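Local structure of natural cytotoxicity triggering receptor 2 (Homo sapiens, 1HKF) at residues T27-C32 with F83-M88; L40-G45 with I103-D108; S96-C101 with S114-L119. The protein acts as a cytotoxicity-activating receptor of natural killer cells, here represented by its extracellular V-type immunoglobulin domain, and may help activated cells lyse tumour cells. All coordinates share one frame; numbering follows the deposited sequence.

Contact 1: T27-C32 with F83-M88; sequences TLTVRC and FFTVTM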
loop_
_atom_site.group_PDB
_atom_site.type_symbol
_atom_site.label_atom_id
_atom_site.label_comp_id
_atom_site.label_asym_id
_atom_site.label_seq_id
_atom_site.Cartn_x
_atom_site.Cartn_y
_atom_site.Cartn_z
ATOM N N THR A 27 -4.801 0.233 -3.992
ATOM C CA THR A 27 -3.627 1.083 -4.126
ATOM C C THR A 27 -2.402 0.312 -3.660
ATOM O O THR A 27 -2.426 -0.358 -2.615
ATOM C CB THR A 27 -3.720 2.345 -3.268
ATOM O OG1 THR A 27 -4.611 3.278 -3.893
ATOM C CG2 THR A 27 -2.327 2.997 -3.128
ATOM N N LEU A 28 -1.338 0.371 -4.447
ATOM C CA LEU A 28 -0.113 -0.320 -4.047
ATOM C C LEU A 28 0.961 0.646 -3.569
ATOM O O LEU A 28 1.205 1.669 -4.214
ATOM C CB LEU A 28 0.475 -1.103 -5.193
ATOM C CG LEU A 28 1.703 -1.809 -4.616
ATOM C CD1 LEU A 28 1.385 -2.566 -3.249
ATOM C CD2 LEU A 28 2.179 -2.724 -5.650
ATOM N N THR A 29 1.602 0.287 -2.461
ATOM C CA THR A 29 2.690 1.047 -1.848
ATOM C C THR A 29 3.951 0.187 -1.885
ATOM O O THR A 29 3.917 -0.967 -1.440
ATOM C CB THR A 29 2.376 1.294 -0.394
ATOM O OG1 THR A 29 1.146 2.031 -0.313
ATOM C CG2 THR A 29 3.448 2.067 0.273
ATOM N N VAL A 30 5.061 0.728 -2.407
ATOM C CA VAL A 30 6.334 -0.015 -2.415
ATOM C C VAL A 30 7.461 0.842 -1.799
ATOM O O VAL A 30 7.737 1.964 -2.256
ATOM C CB VAL A 30 6.766 -0.393 -3.851
ATOM C CG1 VAL A 30 8.071 -1.194 -3.824
ATOM C CG2 VAL A 30 5.703 -1.232 -4.520
ATOM N N ARG A 31 8.091 0.336 -0.750
ATOM C CA ARG A 31 9.196 1.032 -0.127
ATOM C C ARG A 31 10.550 0.421 -0.583
ATOM O O ARG A 31 10.706 -0.823 -0.626
ATOM C CB ARG A 31 9.117 0.896 1.373
ATOM C CG ARG A 31 8.385 1.991 2.007
ATOM C CD ARG A 31 7.652 1.435 3.180
ATOM N NE ARG A 31 8.443 1.517 4.404
ATOM C CZ ARG A 31 8.249 2.467 5.317
ATOM N NH1 ARG A 31 7.312 3.398 5.118
ATOM N NH2 ARG A 31 8.940 2.465 6.444
ATOM N N CYS A 32 11.515 1.289 -0.925
ATOM C CA CYS A 32 12.864 0.855 -1.316
ATOM C C CYS A 32 13.842 1.666 -0.492
ATOM O O CYS A 32 13.881 2.909 -0.587
ATOM C CB CYS A 32 13.088 1.038 -2.824
ATOM S SG CYS A 32 12.255 -0.289 -3.840
ATOM N N PHE A 83 14.782 6.041 2.620
ATOM C CA PHE A 83 14.008 5.224 1.668
ATOM C C PHE A 83 13.044 6.101 0.960
ATOM O O PHE A 83 12.800 7.219 1.420
ATOM C CB PHE A 83 13.208 4.106 2.380
ATOM C CG PHE A 83 12.102 4.616 3.295
ATOM C CD1 PHE A 83 12.351 4.886 4.635
ATOM C CD2 PHE A 83 10.805 4.810 2.803
ATOM C CE1 PHE A 83 11.312 5.351 5.512
ATOM C CE2 PHE A 83 9.765 5.263 3.626
ATOM C CZ PHE A 83 10.013 5.536 4.987
ATOM N N PHE A 84 12.556 5.626 -0.182
ATOM C CA PHE A 84 11.505 6.305 -0.912
ATOM C C PHE A 84 10.336 5.316 -1.033
ATOM O O PHE A 84 10.495 4.096 -0.857
ATOM C CB PHE A 84 11.913 6.787 -2.285
ATOM C CG PHE A 84 12.288 5.717 -3.264
ATOM C CD1 PHE A 84 13.563 5.156 -3.246
ATOM C CD2 PHE A 84 11.427 5.378 -4.308
ATOM C CE1 PHE A 84 13.985 4.287 -4.238
ATOM C CE2 PHE A 84 11.836 4.501 -5.329
ATOM C CZ PHE A 84 13.143 3.949 -5.283
ATOM N N THR A 85 9.152 5.858 -1.278
ATOM C CA THR A 85 7.956 5.051 -1.369
ATOM C C THR A 85 7.268 5.337 -2.664
ATOM O O THR A 85 6.976 6.491 -2.951
ATOM C CB THR A 85 6.922 5.439 -0.294
ATOM O OG1 THR A 85 7.482 5.242 1.016
ATOM C CG2 THR A 85 5.678 4.566 -0.461
ATOM N N VAL A 86 7.019 4.298 -3.446
ATOM C CA VAL A 86 6.264 4.436 -4.677
ATOM C C VAL A 86 4.769 4.091 -4.355
ATOM O O VAL A 86 4.486 3.135 -3.623
ATOM C CB VAL A 86 6.741 3.415 -5.729
ATOM C CG1 VAL A 86 5.901 3.536 -7.041
ATOM C CG2 VAL A 86 8.237 3.650 -6.015
ATOM N N THR A 87 3.829 4.861 -4.902
ATOM C CA THR A 87 2.395 4.588 -4.726
ATOM C C THR A 87 1.794 4.457 -6.122
ATOM O O THR A 87 2.082 5.257 -6.988
ATOM C CB THR A 87 1.681 5.704 -3.940
ATOM O OG1 THR A 87 2.240 5.799 -2.622
ATOM C CG2 THR A 87 0.189 5.370 -3.741
ATOM N N MET A 88 1.056 3.373 -6.360
ATOM C CA MET A 88 0.354 3.129 -7.634
ATOM C C MET A 88 -1.152 3.033 -7.237
ATOM O O MET A 88 -1.556 2.174 -6.433
ATOM C CB MET A 88 0.744 1.785 -8.232
ATOM C CG MET A 88 2.054 1.746 -8.974
ATOM S SD MET A 88 2.285 0.071 -9.639
ATOM C CE MET A 88 1.697 0.289 -11.249
#
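L28, V30 and C32 line up with M88, V86 and F84 on the buried face of two antiparallel strands. V30 and V86 meet at their beta carbons, CB to CB 4.2 Å, while their methyls pass on toward W46 of the opposite sheet. At the far end C32 lays its CB over the face of the F84 ring, 4.1 Å from the ring centroid, and its SG, disulfide-bonded to C101, stands obliquely to that ring. F84 reaches this place with CG set between the backbone N and the carbonyl carbon (chi1 64°). These are the B and E strands of an immunoglobulin V-type sandwich, and six backbone bonds join them in three two-bond pairs; V86 N to V30 O is 2.7 Å. The face bearing T29, R31, T85 and T87 is more polar. There the methyls T29 CG2 and T85 CG2 press together at 3.4 Å, tighter than usual, and T29 OG1 hydrogen-bonds T29 OG1 of the second subunit. Outermost, R31, bent at chi2 and chi3, brings its guanidinium over the F83 ring in an off-centre cation-pi contact: CZ is 4.0 Å from the centroid, with the two planes 36° apart.

Contact 2: L40-G45 with I103-D108; sequences LYEKKG and IYRPSD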
loop_
_atom_site.group_PDB
_atom_site.type_symbol
_atom_site.label_atom_id
_atom_site.label_comp_id
_atom_site.label_asym_id
_atom_site.label_seq_id
_atom_site.Cartn_x
_atom_site.Cartn_y
_atom_site.Cartn_z
ATOM N N LEU A 40 25.035 14.575 -1.829
ATOM C CA LEU A 40 24.707 14.258 -3.222
ATOM C C LEU A 40 23.295 13.596 -3.376
ATOM O O LEU A 40 22.921 12.708 -2.576
ATOM C CB LEU A 40 25.808 13.364 -3.796
ATOM C CG LEU A 40 26.991 14.138 -4.386
ATOM C CD1 LEU A 40 27.957 13.215 -5.100
ATOM C CD2 LEU A 40 26.450 15.126 -5.378
ATOM N N TYR A 41 22.526 14.015 -4.385
ATOM C CA TYR A 41 21.187 13.457 -4.552
ATOM C C TYR A 41 21.016 12.513 -5.715
ATOM O O TYR A 41 21.234 12.870 -6.862
ATOM C CB TYR A 41 20.089 14.530 -4.675
ATOM C CG TYR A 41 18.664 13.917 -4.709
ATOM C CD1 TYR A 41 17.940 13.823 -5.901
ATOM C CD2 TYR A 41 18.078 13.408 -3.552
ATOM C CE1 TYR A 41 16.670 13.238 -5.934
ATOM C CE2 TYR A 41 16.810 12.816 -3.568
ATOM C CZ TYR A 41 16.122 12.743 -4.766
ATOM O OH TYR A 41 14.896 12.193 -4.780
ATOM N N GLU A 42 20.558 11.311 -5.398
ATOM C CA GLU A 42 20.306 10.287 -6.399
ATOM C C GLU A 42 18.834 10.258 -6.835
ATOM O O GLU A 42 17.920 10.063 -6.000
ATOM C CB GLU A 42 20.692 8.925 -5.834
ATOM C CG GLU A 42 22.216 8.737 -5.498
ATOM C CD GLU A 42 22.524 7.295 -5.034
ATOM O OE1 GLU A 42 22.199 6.917 -3.860
ATOM O OE2 GLU A 42 23.063 6.524 -5.857
ATOM N N LYS A 43 18.579 10.451 -8.120
ATOM C CA LYS A 43 17.204 10.357 -8.569
ATOM C C LYS A 43 16.642 8.939 -8.291
ATOM O O LYS A 43 17.375 7.940 -8.350
ATOM C CB LYS A 43 17.122 10.686 -10.041
ATOM C CG LYS A 43 17.519 12.115 -10.225
ATOM C CD LYS A 43 17.399 12.544 -11.652
ATOM C CE LYS A 43 17.698 14.046 -11.710
ATOM N NZ LYS A 43 17.296 14.521 -13.080
ATOM N N LYS A 44 15.351 8.858 -7.978
ATOM C CA LYS A 44 14.718 7.560 -7.664
ATOM C C LYS A 44 13.724 7.316 -8.770
ATOM O O LYS A 44 13.064 8.267 -9.232
ATOM C CB LYS A 44 14.031 7.673 -6.306
ATOM C CG LYS A 44 14.941 8.248 -5.161
ATOM C CD LYS A 44 16.158 7.345 -4.934
ATOM C CE LYS A 44 16.907 7.677 -3.651
ATOM N NZ LYS A 44 17.227 9.164 -3.598
ATOM N N GLY A 45 13.600 6.075 -9.239
ATOM C CA GLY A 45 12.658 5.824 -10.332
ATOM C C GLY A 45 11.945 4.506 -10.124
ATOM O O GLY A 45 12.415 3.642 -9.374
ATOM N N ILE A 103 17.679 3.462 -8.358
ATOM C CA ILE A 103 18.335 4.621 -7.743
ATOM C C ILE A 103 19.545 4.899 -8.657
ATOM O O ILE A 103 20.374 4.011 -8.874
ATOM C CB ILE A 103 18.800 4.258 -6.333
ATOM C CG1 ILE A 103 17.624 3.699 -5.550
ATOM C CG2 ILE A 103 19.399 5.440 -5.666
ATOM C CD1 ILE A 103 17.934 3.348 -4.114
ATOM N N TYR A 104 19.584 6.118 -9.194
ATOM C CA TYR A 104 20.559 6.602 -10.194
ATOM C C TYR A 104 21.611 7.573 -9.635
ATOM O O TYR A 104 21.288 8.515 -8.895
ATOM C CB TYR A 104 19.813 7.304 -11.326
ATOM C CG TYR A 104 18.734 6.463 -11.946
ATOM C CD1 TYR A 104 19.041 5.561 -12.966
ATOM C CD2 TYR A 104 17.399 6.545 -11.500
ATOM C CE1 TYR A 104 18.055 4.755 -13.529
ATOM C CE2 TYR A 104 16.396 5.738 -12.049
ATOM C CZ TYR A 104 16.734 4.843 -13.061
ATOM O OH TYR A 104 15.767 4.026 -13.594
ATOM N N ARG A 105 22.866 7.349 -10.001
ATOM C CA ARG A 105 23.998 8.182 -9.549
ATOM C C ARG A 105 24.058 9.532 -10.311
ATOM O O ARG A 105 23.722 9.596 -11.502
ATOM C CB ARG A 105 25.334 7.379 -9.659
ATOM C CG ARG A 105 25.434 6.120 -8.776
ATOM C CD ARG A 105 26.882 5.660 -8.600
ATOM N NE ARG A 105 27.007 4.319 -8.009
ATOM C CZ ARG A 105 26.892 3.181 -8.693
ATOM N NH1 ARG A 105 26.658 3.214 -10.002
ATOM N NH2 ARG A 105 27.009 2.021 -8.076
ATOM N N PRO A 106 24.489 10.580 -9.603
ATOM C CA PRO A 106 24.546 11.908 -10.260
ATOM C C PRO A 106 25.433 11.926 -11.447
ATOM O O PRO A 106 25.076 12.211 -12.592
ATOM C CB PRO A 106 25.010 12.830 -9.131
ATOM C CG PRO A 106 24.518 12.174 -7.885
ATOM C CD PRO A 106 24.710 10.697 -8.089
ATOM N N SER A 107 26.644 11.570 -11.059
ATOM C CA SER A 107 27.801 11.459 -11.874
ATOM C C SER A 107 27.542 10.868 -13.231
ATOM O O SER A 107 27.982 11.432 -14.241
ATOM C CB SER A 107 28.882 10.682 -11.117
ATOM O OG SER A 107 28.902 9.319 -11.505
ATOM N N ASP A 108 26.835 9.751 -13.329
ATOM C CA ASP A 108 26.652 9.242 -14.689
ATOM C C ASP A 108 25.305 8.545 -14.976
ATOM O O ASP A 108 25.154 7.901 -16.022
ATOM C CB ASP A 108 27.793 8.269 -14.998
ATOM C CG ASP A 108 27.781 7.045 -14.102
ATOM O OD1 ASP A 108 26.961 6.974 -13.167
ATOM O OD2 ASP A 108 28.615 6.142 -14.346
HETATM O O HOH W 1 20.833 10.906 -10.185
#
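The Y104 ring turns its edge to the other segment: K43 O and G45 N both lie near the ring plane, with K43 O 3.4 Å from Y104 CD2. G45, without a side chain, leaves room for the ring edge. Beside the ring, Y104 N gives K43 O a nearly straight hydrogen bond of 3.0 Å, running almost along the C=O axis. On the other side of the same K43-Y104 pair a water spans the segments, accepting from K43 N and donating to Y104 O at 2.8 Å, as the two segments begin to part.

E42 CB rests against Y104 O at 3.1 Å, and its carboxylate crosses obliquely over the I103 CG2 methyl, with OE1 to CG2 at 3.6 Å. OE2 is bound by S112 OG. K44 runs alongside I103, CD to CG2 3.8 Å, then curls back through its bends at chi2 and chi4 so that NZ donates to E42 O at 2.7 Å and forms a salt bridge with D77. Farther out, P106 CG sits 3.5 Å from Y41 O. The contact lies where strand 43-49 emerges from a loop and 97-104 runs out into one; these are C and F of the V domain, with 54-61 and 111-121 flanking them in the sheet and F84 of strand 83-88 packing underneath on K44 and I103.

Contact 3: S96-C101 with S114-L119; sequences SGHYWC and SVRFYL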
loop_
_atom_site.group_PDB
_atom_site.type_symbol
_atom_site.label_atom_id
_atom_site.label_comp_id
_atom_site.label_asym_id
_atom_site.label_seq_id
_atom_site.Cartn_x
_atom_site.Cartn_y
_atom_site.Cartn_z
ATOM N N SER A 96 -0.254 -5.794 -13.952
ATOM C CA SER A 96 0.476 -6.974 -13.541
ATOM C C SER A 96 1.744 -7.058 -14.341
ATOM O O SER A 96 1.767 -6.708 -15.519
ATOM C CB SER A 96 -0.380 -8.240 -13.752
ATOM O OG SER A 96 -1.285 -8.440 -12.655
ATOM N N GLY A 97 2.810 -7.522 -13.710
ATOM C CA GLY A 97 4.065 -7.596 -14.448
ATOM C C GLY A 97 5.273 -7.362 -13.547
ATOM O O GLY A 97 5.141 -7.306 -12.304
ATOM N N HIS A 98 6.449 -7.256 -14.173
ATOM C CA HIS A 98 7.711 -7.060 -13.430
ATOM C C HIS A 98 8.020 -5.583 -13.388
ATOM O O HIS A 98 7.855 -4.882 -14.377
ATOM C CB HIS A 98 8.868 -7.796 -14.130
ATOM C CG HIS A 98 8.919 -9.261 -13.825
ATOM N ND1 HIS A 98 8.540 -10.223 -14.732
ATOM C CD2 HIS A 98 9.234 -9.927 -12.685
ATOM C CE1 HIS A 98 8.612 -11.418 -14.168
ATOM N NE2 HIS A 98 9.027 -11.268 -12.923
ATOM N N TYR A 99 8.495 -5.134 -12.241
ATOM C CA TYR A 99 8.835 -3.730 -12.020
ATOM C C TYR A 99 10.151 -3.665 -11.256
ATOM O O TYR A 99 10.548 -4.626 -10.598
ATOM C CB TYR A 99 7.774 -3.050 -11.105
ATOM C CG TYR A 99 6.390 -2.825 -11.719
ATOM C CD1 TYR A 99 5.479 -3.864 -11.856
ATOM C CD2 TYR A 99 6.033 -1.581 -12.197
ATOM C CE1 TYR A 99 4.233 -3.668 -12.468
ATOM C CE2 TYR A 99 4.777 -1.347 -12.816
ATOM C CZ TYR A 99 3.883 -2.405 -12.948
ATOM O OH TYR A 99 2.656 -2.177 -13.584
ATOM N N TRP A 100 10.784 -2.506 -11.290
ATOM C CA TRP A 100 12.009 -2.269 -10.523
ATOM C C TRP A 100 11.941 -0.880 -9.938
ATOM O O TRP A 100 11.492 0.050 -10.595
ATOM C CB TRP A 100 13.263 -2.212 -11.403
ATOM C CG TRP A 100 13.660 -3.444 -12.133
ATOM C CD1 TRP A 100 13.117 -3.918 -13.283
ATOM C CD2 TRP A 100 14.730 -4.309 -11.797
ATOM N NE1 TRP A 100 13.792 -5.032 -13.689
ATOM C CE2 TRP A 100 14.793 -5.293 -12.790
ATOM C CE3 TRP A 100 15.660 -4.345 -10.744
ATOM C CZ2 TRP A 100 15.756 -6.320 -12.773
ATOM C CZ3 TRP A 100 16.621 -5.364 -10.721
ATOM C CH2 TRP A 100 16.656 -6.338 -11.731
ATOM N N CYS A 101 12.372 -0.748 -8.699
ATOM C CA CYS A 101 12.525 0.576 -8.162
ATOM C C CYS A 101 14.082 0.741 -8.380
ATOM O O CYS A 101 14.860 -0.174 -8.098
ATOM C CB CYS A 101 12.112 0.645 -6.696
ATOM S SG CYS A 101 13.184 -0.318 -5.650
ATOM N N SER A 114 18.917 -1.438 -7.189
ATOM C CA SER A 114 17.692 -1.716 -7.896
ATOM C C SER A 114 17.094 -2.976 -7.291
ATOM O O SER A 114 17.835 -3.895 -6.891
ATOM C CB SER A 114 17.991 -1.912 -9.350
ATOM O OG SER A 114 18.745 -3.082 -9.476
ATOM N N VAL A 115 15.760 -3.010 -7.181
ATOM C CA VAL A 115 15.049 -4.163 -6.630
ATOM C C VAL A 115 13.968 -4.516 -7.637
ATOM O O VAL A 115 13.246 -3.643 -8.125
ATOM C CB VAL A 115 14.427 -3.844 -5.251
ATOM C CG1 VAL A 115 13.747 -5.088 -4.669
ATOM C CG2 VAL A 115 15.527 -3.370 -4.287
ATOM N N ARG A 116 13.898 -5.802 -7.984
ATOM C CA ARG A 116 12.918 -6.289 -8.942
ATOM C C ARG A 116 11.702 -6.830 -8.176
ATOM O O ARG A 116 11.853 -7.498 -7.122
ATOM C CB ARG A 116 13.505 -7.419 -9.784
ATOM C CG ARG A 116 12.743 -7.692 -11.049
ATOM C CD ARG A 116 13.172 -9.031 -11.695
ATOM N NE ARG A 116 12.753 -9.080 -13.106
ATOM C CZ ARG A 116 12.522 -10.211 -13.767
ATOM N NH1 ARG A 116 12.688 -11.378 -13.148
ATOM N NH2 ARG A 116 12.073 -10.180 -15.023
ATOM N N PHE A 117 10.513 -6.541 -8.716
ATOM C CA PHE A 117 9.258 -6.981 -8.085
ATOM C C PHE A 117 8.385 -7.576 -9.149
ATOM O O PHE A 117 8.525 -7.214 -10.321
ATOM C CB PHE A 117 8.479 -5.800 -7.473
ATOM C CG PHE A 117 9.179 -5.134 -6.323
ATOM C CD1 PHE A 117 10.048 -4.055 -6.541
ATOM C CD2 PHE A 117 8.988 -5.583 -5.038
ATOM C CE1 PHE A 117 10.711 -3.456 -5.451
ATOM C CE2 PHE A 117 9.652 -4.983 -3.970
ATOM C CZ PHE A 117 10.514 -3.918 -4.186
ATOM N N TYR A 118 7.521 -8.503 -8.738
ATOM C CA TYR A 118 6.519 -9.062 -9.658
ATOM C C TYR A 118 5.139 -8.665 -9.039
ATOM O O TYR A 118 4.801 -9.077 -7.887
ATOM C CB TYR A 118 6.588 -10.586 -9.775
ATOM C CG TYR A 118 5.718 -11.064 -10.931
ATOM C CD1 TYR A 118 6.010 -10.692 -12.227
ATOM C CD2 TYR A 118 4.600 -11.828 -10.735
ATOM C CE1 TYR A 118 5.201 -11.067 -13.294
ATOM C CE2 TYR A 118 3.779 -12.225 -11.820
ATOM C CZ TYR A 118 4.089 -11.838 -13.074
ATOM O OH TYR A 118 3.316 -12.190 -14.152
ATOM N N LEU A 119 4.414 -7.804 -9.752
ATOM C CA LEU A 119 3.080 -7.349 -9.296
ATOM C C LEU A 119 2.031 -8.205 -9.933
ATOM O O LEU A 119 1.982 -8.344 -11.165
ATOM C CB LEU A 119 2.748 -5.913 -9.729
ATOM C CG LEU A 119 1.358 -5.334 -9.303
ATOM C CD1 LEU A 119 1.243 -5.256 -7.793
ATOM C CD2 LEU A 119 1.194 -3.933 -9.837
#
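Strands F and G of the V-type immunoglobulin fold form the hairpin 97-104/111-121, and this is its paired body. Six backbone hydrogen bonds close the pairs G97-L119, Y99-F117 and C101-V115; F117 N to Y99 O is 2.7 Å. At the other end C101 N to V115 O and V115 N to C101 O lengthen to 3.1 Å. G97 takes backbone angles (phi 148°) at which a beta carbon would collide with the preceding carbonyl O.

On the face carrying H98, W100, R116 and Y118, the side chains form one row of face contacts. R116 leaves the backbone with CG anti to N and stays extended to NE. Its CB sits almost exactly on the normal of the W100 six-membered ring, 3.6 Å from the centroid, and CG follows over the same face. The guanidinium then lies flat on H98, centres 3.6 Å apart and planes only 4° off parallel. Over the opposite face of the imidazole comes the edge of Y118, its CD1 3.1 Å from H98 NE2, the ring planes tilted by 51°. E49, on neighbouring strand 43-49, anchors the row, its OE1 taking both R116 NE in a salt bridge and W100 NE1; its charge may offset that of the arginine.

The other face is apolar: Y99 CE1 touches L119 CB at 3.8 Å, and C101 SG meets the edge of F117, 4.0 Å from CE1. This side looks into the sandwich, with F117 and L119 packing on strand 28-33 across the core. Within their own sheet the two strands are flanked by 43-49 beside 97-104 and by 18-22 beside 111-121.

Contacts 1 and 3 lie near the domain centre in opposite sheets, with their apolar faces meeting in the core: the C32-C101 disulfide ties them, and L28 packs on L119 and V30 on F117. Their outer faces differ, contact 1 being threonine-rich and adjoining the second subunit, contact 3 carrying a cationic and aromatic row. Contact 2 shares strand 97-104 with contact 3 but lies farther out, where strand 43-49 emerges from a loop and 97-104 runs out into one. There the backbone pairing loosens: a straight bond is accompanied by a bridging water, and K44 NZ binds a carbonyl of its own segment. F84 of contact 1 reaches K44 and I103, so the core extends beneath contact 2.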